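Aminoglycoside N(3)-acetyltransferase (Enterobacter cloacae, PDB 6NP4) probably confers resistance to 2-deoxystreptamine antibiotics such as gentamicin, kanamycin and tobramycin by transferring an acetyl group from acetyl-CoA to their 3-amino group. Local coordinates at residues 116-121 / 139-144; 170-175 / 253-258. All coordinates share one frame; numbering follows the deposited sequence. Where two conformers were deposited one is given.

Contact 1: 116-121 / 139-144. With TOY (tobramycin), chain B.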
loop_
_atom_site.group_PDB
_atom_site.type_symbol
_atom_site.label_atom_id
_atom_site.label_comp_id
_atom_site.label_asym_id
_atom_site.label_seq_id
_atom_site.Cartn_x
_atom_site.Cartn_y
_atom_site.Cartn_z
ATOM N N HIS A 116 3.351 -8.028 -9.007
ATOM C CA HIS A 116 3.156 -6.811 -9.798
ATOM C C HIS A 116 4.314 -5.873 -9.506
ATOM O O HIS A 116 4.456 -5.427 -8.373
ATOM C CB HIS A 116 1.846 -6.159 -9.384
ATOM C CG HIS A 116 1.384 -5.086 -10.310
ATOM N ND1 HIS A 116 2.136 -3.957 -10.583
ATOM C CD2 HIS A 116 0.209 -4.956 -10.976
ATOM C CE1 HIS A 116 1.432 -3.186 -11.394
ATOM N NE2 HIS A 116 0.272 -3.770 -11.643
ATOM N N PRO A 117 5.191 -5.571 -10.466
ATOM C CA PRO A 117 6.411 -4.847 -10.077
ATOM C C PRO A 117 6.162 -3.444 -9.556
ATOM O O PRO A 117 6.877 -2.984 -8.665
ATOM C CB PRO A 117 7.236 -4.848 -11.372
ATOM C CG PRO A 117 6.739 -6.040 -12.097
ATOM C CD PRO A 117 5.271 -6.066 -11.844
ATOM N N ASP A 118 5.172 -2.735 -10.093
ATOM C CA ASP A 118 4.937 -1.361 -9.669
ATOM C C ASP A 118 4.063 -1.302 -8.419
ATOM O O ASP A 118 4.269 -0.439 -7.566
ATOM C CB ASP A 118 4.318 -0.556 -10.816
ATOM C CG ASP A 118 4.305 0.924 -10.525
ATOM O OD1 ASP A 118 5.386 1.549 -10.497
ATOM O OD2 ASP A 118 3.208 1.467 -10.292
ATOM N N ALA A 119 3.081 -2.187 -8.330
ATOM C CA ALA A 119 2.126 -2.202 -7.221
ATOM C C ALA A 119 2.513 -3.215 -6.140
ATOM O O ALA A 119 1.681 -3.558 -5.297
ATOM C CB ALA A 119 0.735 -2.506 -7.759
ATOM N N SER A 120 3.760 -3.681 -6.128
ATOM C CA SER A 120 4.108 -4.847 -5.321
ATOM C C SER A 120 3.712 -4.688 -3.855
ATOM O O SER A 120 3.948 -3.655 -3.228
ATOM C CB SER A 120 5.611 -5.105 -5.430
ATOM O OG SER A 120 5.978 -6.356 -4.853
ATOM N N MET A 121 3.165 -5.770 -3.310
ATOM C CA MET A 121 2.720 -5.865 -1.921
ATOM C C MET A 121 3.472 -6.979 -1.202
ATOM O O MET A 121 3.634 -8.077 -1.743
ATOM C CB MET A 121 1.237 -6.223 -1.901
ATOM C CG MET A 121 0.333 -5.264 -2.654
ATOM S SD MET A 121 -0.033 -3.788 -1.693
ATOM C CE MET A 121 -0.716 -2.719 -2.941
ATOM N N ALA A 139 -4.355 -5.163 -12.717
ATOM C CA ALA A 139 -5.119 -5.308 -11.468
ATOM C C ALA A 139 -4.267 -4.813 -10.290
ATOM O O ALA A 139 -3.985 -5.531 -9.317
ATOM C CB ALA A 139 -5.564 -6.749 -11.267
ATOM N N ALA A 140 -3.848 -3.559 -10.357
ATOM C CA ALA A 140 -2.910 -3.025 -9.374
ATOM C C ALA A 140 -3.525 -2.948 -7.980
ATOM O O ALA A 140 -2.968 -3.511 -7.031
ATOM C CB ALA A 140 -2.362 -1.669 -9.810
ATOM N N TYR A 141 -4.653 -2.229 -7.841
ATOM C CA TYR A 141 -5.266 -1.951 -6.542
ATOM C C TYR A 141 -6.732 -2.327 -6.469
ATOM O O TYR A 141 -7.361 -2.110 -5.425
ATOM C CB TYR A 141 -5.098 -0.472 -6.140
ATOM C CG TYR A 141 -3.693 -0.006 -6.298
ATOM C CD1 TYR A 141 -2.669 -0.450 -5.466
ATOM C CD2 TYR A 141 -3.341 0.791 -7.371
ATOM C CE1 TYR A 141 -1.371 -0.079 -5.671
ATOM C CE2 TYR A 141 -2.021 1.170 -7.574
ATOM C CZ TYR A 141 -1.042 0.726 -6.728
ATOM O OH TYR A 141 0.288 1.058 -6.942
ATOM N N GLY A 142 -7.298 -2.812 -7.554
ATOM C CA GLY A 142 -8.706 -3.060 -7.648
ATOM C C GLY A 142 -9.084 -4.506 -7.418
ATOM O O GLY A 142 -8.371 -5.275 -6.759
ATOM N N PRO A 143 -10.232 -4.910 -7.956
ATOM C CA PRO A 143 -10.634 -6.314 -7.909
ATOM C C PRO A 143 -9.487 -7.235 -8.318
ATOM O O PRO A 143 -8.720 -6.958 -9.247
ATOM C CB PRO A 143 -11.803 -6.361 -8.895
ATOM C CG PRO A 143 -12.429 -4.976 -8.748
ATOM C CD PRO A 143 -11.255 -4.056 -8.601
ATOM N N ARG A 144 -9.367 -8.337 -7.591
ATOM C CA ARG A 144 -8.423 -9.424 -7.843
ATOM C C ARG A 144 -7.026 -9.110 -7.318
ATOM O O ARG A 144 -6.145 -9.972 -7.420
ATOM C CB ARG A 144 -8.363 -9.891 -9.297
ATOM C CG ARG A 144 -9.748 -10.293 -9.837
ATOM C CD ARG A 144 -9.723 -10.885 -11.250
ATOM N NE ARG A 144 -8.943 -12.121 -11.333
ATOM C CZ ARG A 144 -9.418 -13.352 -11.129
ATOM N NH1 ARG A 144 -10.697 -13.545 -10.813
ATOM N NH2 ARG A 144 -8.602 -14.394 -11.250
HETATM C C11 TOY B . 1.673 10.038 -4.449
HETATM O O11 TOY B . 0.961 8.857 -4.252
HETATM C C21 TOY B . 1.939 10.670 -3.065
HETATM N N21 TOY B . 2.629 9.662 -2.208
HETATM C C31 TOY B . 0.704 11.105 -2.407
HETATM C C41 TOY B . -0.077 12.008 -3.277
HETATM O O41 TOY B . -1.388 12.212 -2.729
HETATM C C51 TOY B . -0.299 11.423 -4.666
HETATM O O51 TOY B . 0.967 11.006 -5.279
HETATM C C61 TOY B . -0.931 12.454 -5.549
HETATM N N61 TOY B . -1.234 11.882 -6.850
HETATM C C12 TOY B . 0.986 5.150 -6.339
HETATM N N12 TOY B . 0.712 4.032 -7.241
HETATM C C22 TOY B . -0.314 5.601 -5.662
HETATM C C32 TOY B . -0.024 6.766 -4.696
HETATM N N32 TOY B . -1.268 7.244 -4.109
HETATM C C42 TOY B . 0.678 7.980 -5.343
HETATM C C52 TOY B . 1.899 7.515 -6.146
HETATM O O52 TOY B . 2.384 8.575 -6.933
HETATM C C62 TOY B . 1.587 6.339 -7.088
HETATM O O62 TOY B . 2.785 5.921 -7.698
HETATM C C13 TOY B . 2.788 5.787 -9.075
HETATM C C23 TOY B . 3.793 4.695 -9.406
HETATM O O23 TOY B . 3.379 3.525 -8.720
HETATM C C33 TOY B . 5.177 5.081 -9.000
HETATM N N33 TOY B . 6.136 3.957 -9.351
HETATM C C43 TOY B . 5.574 6.393 -9.623
HETATM O O43 TOY B . 6.850 6.805 -9.139
HETATM C C53 TOY B . 4.527 7.464 -9.292
HETATM O O53 TOY B . 3.224 7.002 -9.759
HETATM C C63 TOY B . 4.842 8.808 -9.882
HETATM O O63 TOY B . 5.046 8.712 -11.262
HETATM O O HOH W 1 0.711 0.608 -9.642
#
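Ala-119 packs its methyl against the outer end of Tyr-141, CB lying 3.7 Å from the hydroxyl oxygen OH that the tyrosine carries to the bound tobramycin. Here two loops of the antibiotic N-acetyltransferase fold, one leading into strand 121-124 and the other running between helices 128-132 and 146-152, meet to form part of the aminoglycoside pocket. Ala-119 and Ala-140 touch methyl to methyl, CB to CB at 3.8 Å. Ala-140, the tyrosine's own neighbour in the chain, places its CB over one face of the Tyr-141 ring, displaced toward the rim, while the terminal methyl of Met-121 arrives at the ring edge, in its plane, with CE 3.9 Å from Tyr-141 CE1. In the conformer given, the side chains of Met-121 and Tyr-141 cross at about a right angle. NE2 of His-116 reaches Ala-140 CB at 3.8 Å, and within its own loop Ala-119 CB lies over one face of the imidazole, toward the rim.

No direct hydrogen bond joins the loops; the antibiotic and a water connect them instead. Asp-118 grips the amino sugar with both carboxylate oxygens: OD1 accepts from tobramycin N33 at 2.8 Å and OD2 from O23 at 2.6 Å. Ser-65 also bonds OD1, which probably steadies the carboxylate, and the negative charge of Asp-118 would be expected to attract a protonated N33. Tyr-141 OH receives a hydrogen bond from N12 on the central deoxystreptamine ring, so the two loops hold different rings of the drug. On the face opposite Ala-140 CB, the tyrosine ring meets that of His-171. A single water completes the bridge, donating to Asp-118 OD2 at 2.7 Å and lying 2.8 Å from Tyr-141 OH.

Contact 2: 170-175 / 253-258. With TOY (tobramycin), chain B.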
loop_
_atom_site.group_PDB
_atom_site.type_symbol
_atom_site.label_atom_id
_atom_site.label_comp_id
_atom_site.label_asym_id
_atom_site.label_seq_id
_atom_site.Cartn_x
_atom_site.Cartn_y
_atom_site.Cartn_z
ATOM N N LEU A 170 -7.690 3.011 -0.689
ATOM C CA LEU A 170 -8.726 3.804 -1.358
ATOM C C LEU A 170 -8.582 3.793 -2.871
ATOM O O LEU A 170 -9.558 4.131 -3.564
ATOM C CB LEU A 170 -8.767 5.234 -0.813
ATOM C CG LEU A 170 -9.609 5.373 0.453
ATOM C CD1 LEU A 170 -9.336 6.702 1.131
ATOM C CD2 LEU A 170 -11.090 5.185 0.128
ATOM N N HIS A 171 -7.457 3.353 -3.419
ATOM C CA HIS A 171 -7.398 3.133 -4.863
ATOM C C HIS A 171 -8.350 2.028 -5.313
ATOM O O HIS A 171 -8.753 2.019 -6.481
ATOM C CB HIS A 171 -5.968 2.857 -5.335
ATOM C CG HIS A 171 -5.053 4.024 -5.153
ATOM N ND1 HIS A 171 -5.305 5.266 -5.693
ATOM C CD2 HIS A 171 -3.878 4.147 -4.494
ATOM C CE1 HIS A 171 -4.328 6.096 -5.369
ATOM N NE2 HIS A 171 -3.448 5.443 -4.642
ATOM N N TYR A 172 -8.758 1.121 -4.416
ATOM C CA TYR A 172 -9.795 0.166 -4.763
ATOM C C TYR A 172 -11.117 0.896 -5.026
ATOM O O TYR A 172 -11.853 0.554 -5.959
ATOM C CB TYR A 172 -9.958 -0.875 -3.638
ATOM C CG TYR A 172 -10.992 -1.923 -3.934
ATOM C CD1 TYR A 172 -12.341 -1.675 -3.743
ATOM C CD2 TYR A 172 -10.639 -3.172 -4.429
ATOM C CE1 TYR A 172 -13.288 -2.615 -4.050
ATOM C CE2 TYR A 172 -11.571 -4.120 -4.737
ATOM C CZ TYR A 172 -12.912 -3.826 -4.558
ATOM O OH TYR A 172 -13.869 -4.746 -4.879
ATOM N N ALA A 173 -11.462 1.862 -4.176
ATOM C CA ALA A 173 -12.700 2.614 -4.385
ATOM C C ALA A 173 -12.693 3.293 -5.745
ATOM O O ALA A 173 -13.708 3.314 -6.448
ATOM C CB ALA A 173 -12.881 3.640 -3.268
ATOM N N GLU A 174 -11.548 3.865 -6.122
ATOM C CA GLU A 174 -11.435 4.495 -7.430
ATOM C C GLU A 174 -11.650 3.482 -8.544
ATOM O O GLU A 174 -12.324 3.774 -9.537
ATOM C CB GLU A 174 -10.057 5.155 -7.568
ATOM C CG GLU A 174 -9.808 6.317 -6.644
ATOM C CD GLU A 174 -8.481 6.960 -6.835
ATOM O OE1 GLU A 174 -8.417 8.193 -6.779
ATOM O OE2 GLU A 174 -7.506 6.249 -7.091
ATOM N N ALA A 175 -11.066 2.293 -8.403
ATOM C CA ALA A 175 -11.182 1.276 -9.435
ATOM C C ALA A 175 -12.626 0.887 -9.698
ATOM O O ALA A 175 -13.012 0.703 -10.854
ATOM C CB ALA A 175 -10.376 0.041 -9.040
ATOM N N ASP A 253 -14.747 -0.205 5.764
ATOM C CA ASP A 253 -15.600 0.952 5.987
ATOM C C ASP A 253 -15.108 2.170 5.213
ATOM O O ASP A 253 -15.912 2.879 4.593
ATOM C CB ASP A 253 -15.678 1.257 7.476
ATOM C CG ASP A 253 -16.803 2.217 7.804
ATOM O OD1 ASP A 253 -17.969 1.895 7.487
ATOM O OD2 ASP A 253 -16.524 3.296 8.350
ATOM N N ILE A 254 -13.801 2.464 5.253
ATOM C CA ILE A 254 -13.320 3.643 4.534
ATOM C C ILE A 254 -13.474 3.464 3.026
ATOM O O ILE A 254 -13.795 4.413 2.300
ATOM C CB ILE A 254 -11.890 4.072 4.952
ATOM C CG1 ILE A 254 -11.601 5.493 4.490
ATOM C CG2 ILE A 254 -10.834 3.102 4.462
ATOM C CD1 ILE A 254 -10.311 6.098 5.021
ATOM N N VAL A 255 -13.279 2.246 2.525
ATOM C CA VAL A 255 -13.426 2.016 1.091
ATOM C C VAL A 255 -14.883 2.150 0.668
ATOM O O VAL A 255 -15.181 2.760 -0.362
ATOM C CB VAL A 255 -12.783 0.675 0.686
ATOM C CG1 VAL A 255 -13.182 0.285 -0.728
ATOM C CG2 VAL A 255 -11.261 0.784 0.832
ATOM N N SER A 256 -15.812 1.591 1.453
ATOM C CA SER A 256 -17.232 1.760 1.157
ATOM C C SER A 256 -17.614 3.239 1.158
ATOM O O SER A 256 -18.364 3.707 0.284
ATOM C CB SER A 256 -18.078 0.992 2.178
ATOM O OG SER A 256 -19.457 1.300 2.048
ATOM N N PHE A 257 -17.091 3.991 2.127
ATOM C CA PHE A 257 -17.321 5.432 2.187
ATOM C C PHE A 257 -16.777 6.104 0.937
ATOM O O PHE A 257 -17.418 6.995 0.376
ATOM C CB PHE A 257 -16.661 5.981 3.449
ATOM C CG PHE A 257 -16.733 7.482 3.597
ATOM C CD1 PHE A 257 -15.771 8.292 3.023
ATOM C CD2 PHE A 257 -17.736 8.077 4.328
ATOM C CE1 PHE A 257 -15.806 9.657 3.161
ATOM C CE2 PHE A 257 -17.773 9.440 4.471
ATOM C CZ PHE A 257 -16.814 10.232 3.889
ATOM N N GLY A 258 -15.596 5.684 0.493
ATOM C CA GLY A 258 -14.989 6.299 -0.681
ATOM C C GLY A 258 -15.741 6.037 -1.969
ATOM O O GLY A 258 -15.839 6.921 -2.833
HETATM C C11 TOY B . 1.673 10.038 -4.449
HETATM O O11 TOY B . 0.961 8.857 -4.252
HETATM C C21 TOY B . 1.939 10.670 -3.065
HETATM N N21 TOY B . 2.629 9.662 -2.208
HETATM C C31 TOY B . 0.704 11.105 -2.407
HETATM C C41 TOY B . -0.077 12.008 -3.277
HETATM O O41 TOY B . -1.388 12.212 -2.729
HETATM C C51 TOY B . -0.299 11.423 -4.666
HETATM O O51 TOY B . 0.967 11.006 -5.279
HETATM C C61 TOY B . -0.931 12.454 -5.549
HETATM N N61 TOY B . -1.234 11.882 -6.850
HETATM C C12 TOY B . 0.986 5.150 -6.339
HETATM N N12 TOY B . 0.712 4.032 -7.241
HETATM C C22 TOY B . -0.314 5.601 -5.662
HETATM C C32 TOY B . -0.024 6.766 -4.696
HETATM N N32 TOY B . -1.268 7.244 -4.109
HETATM C C42 TOY B . 0.678 7.980 -5.343
HETATM C C52 TOY B . 1.899 7.515 -6.146
HETATM O O52 TOY B . 2.384 8.575 -6.933
HETATM C C62 TOY B . 1.587 6.339 -7.088
HETATM O O62 TOY B . 2.785 5.921 -7.698
HETATM C C13 TOY B . 2.788 5.787 -9.075
HETATM C C23 TOY B . 3.793 4.695 -9.406
HETATM O O23 TOY B . 3.379 3.525 -8.720
HETATM C C33 TOY B . 5.177 5.081 -9.000
HETATM N N33 TOY B . 6.136 3.957 -9.351
HETATM C C43 TOY B . 5.574 6.393 -9.623
HETATM O O43 TOY B . 6.850 6.805 -9.139
HETATM C C53 TOY B . 4.527 7.464 -9.292
HETATM O O53 TOY B . 3.224 7.002 -9.759
HETATM C C63 TOY B . 4.842 8.808 -9.882
HETATM O O63 TOY B . 5.046 8.712 -11.262
#
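Leu-170 pushes its CD2 methyl against the backbone of helix 251-265, 3.6 Å from the carbonyl oxygen of Ile-254 and 4.1 Å from Gly-258 CA. With no side chain on Gly-258, the neighbouring helix can come this near: the axes of 170-175 and 253-258 approach to 8.3 Å and cross at -33°. Ala-173 adds to this close side, its CB lying 3.8 Å from Val-255 O and also against the carbonyl carbon of Gly-258. Elsewhere fewer atoms take part. The side chains of Leu-170 and Ile-254 cross at about a right angle and meet only through their CD1 methyls, 4.1 Å apart. On the side of the partly exposed Tyr-172, one methyl makes the contact: with chi1 at 168°, Val-255 CG1 stands opposite the backbone N and reaches Tyr-172 CD1 at 3.7 Å.

CB of His-171 is directed away from helix 251-265, and its ring reaches the bound tobramycin, NE2 accepting from N32 at 2.9 Å. A nearly straight His-carboxylate hydrogen bond from ND1 to Glu-174 OE2, in the imidazole plane but 43° above that of the carboxylate, fixes the ring rotation. Helix 222-233 packs on Leu-170, His-171 and Ile-254, while helix 146-152 covers Tyr-172 and Val-255; helix 251-265 itself follows strand 244-250 of the mixed sheet.

Both segments of contact 1 precede those of contact 2, and the centres of the two contacts lie 15 Å apart; all four segments belong to the acetyltransferase domain. They touch directly: Tyr-141 and the following Gly-142 and Pro-143 pack on His-171 and Tyr-172, joining the loop 139-144 to helix 170-176. Helix 146-152, which follows that loop, also lies against contact 2. Both contacts reach the same tobramycin, contact 1 through polar groups of its two loops and contact 2 through one face of a helix whose other face packs on helix 251-265. The antibiotic site is thus continuous with the helical layer behind it, and His-171 also binds CoA and acetyl-CoA.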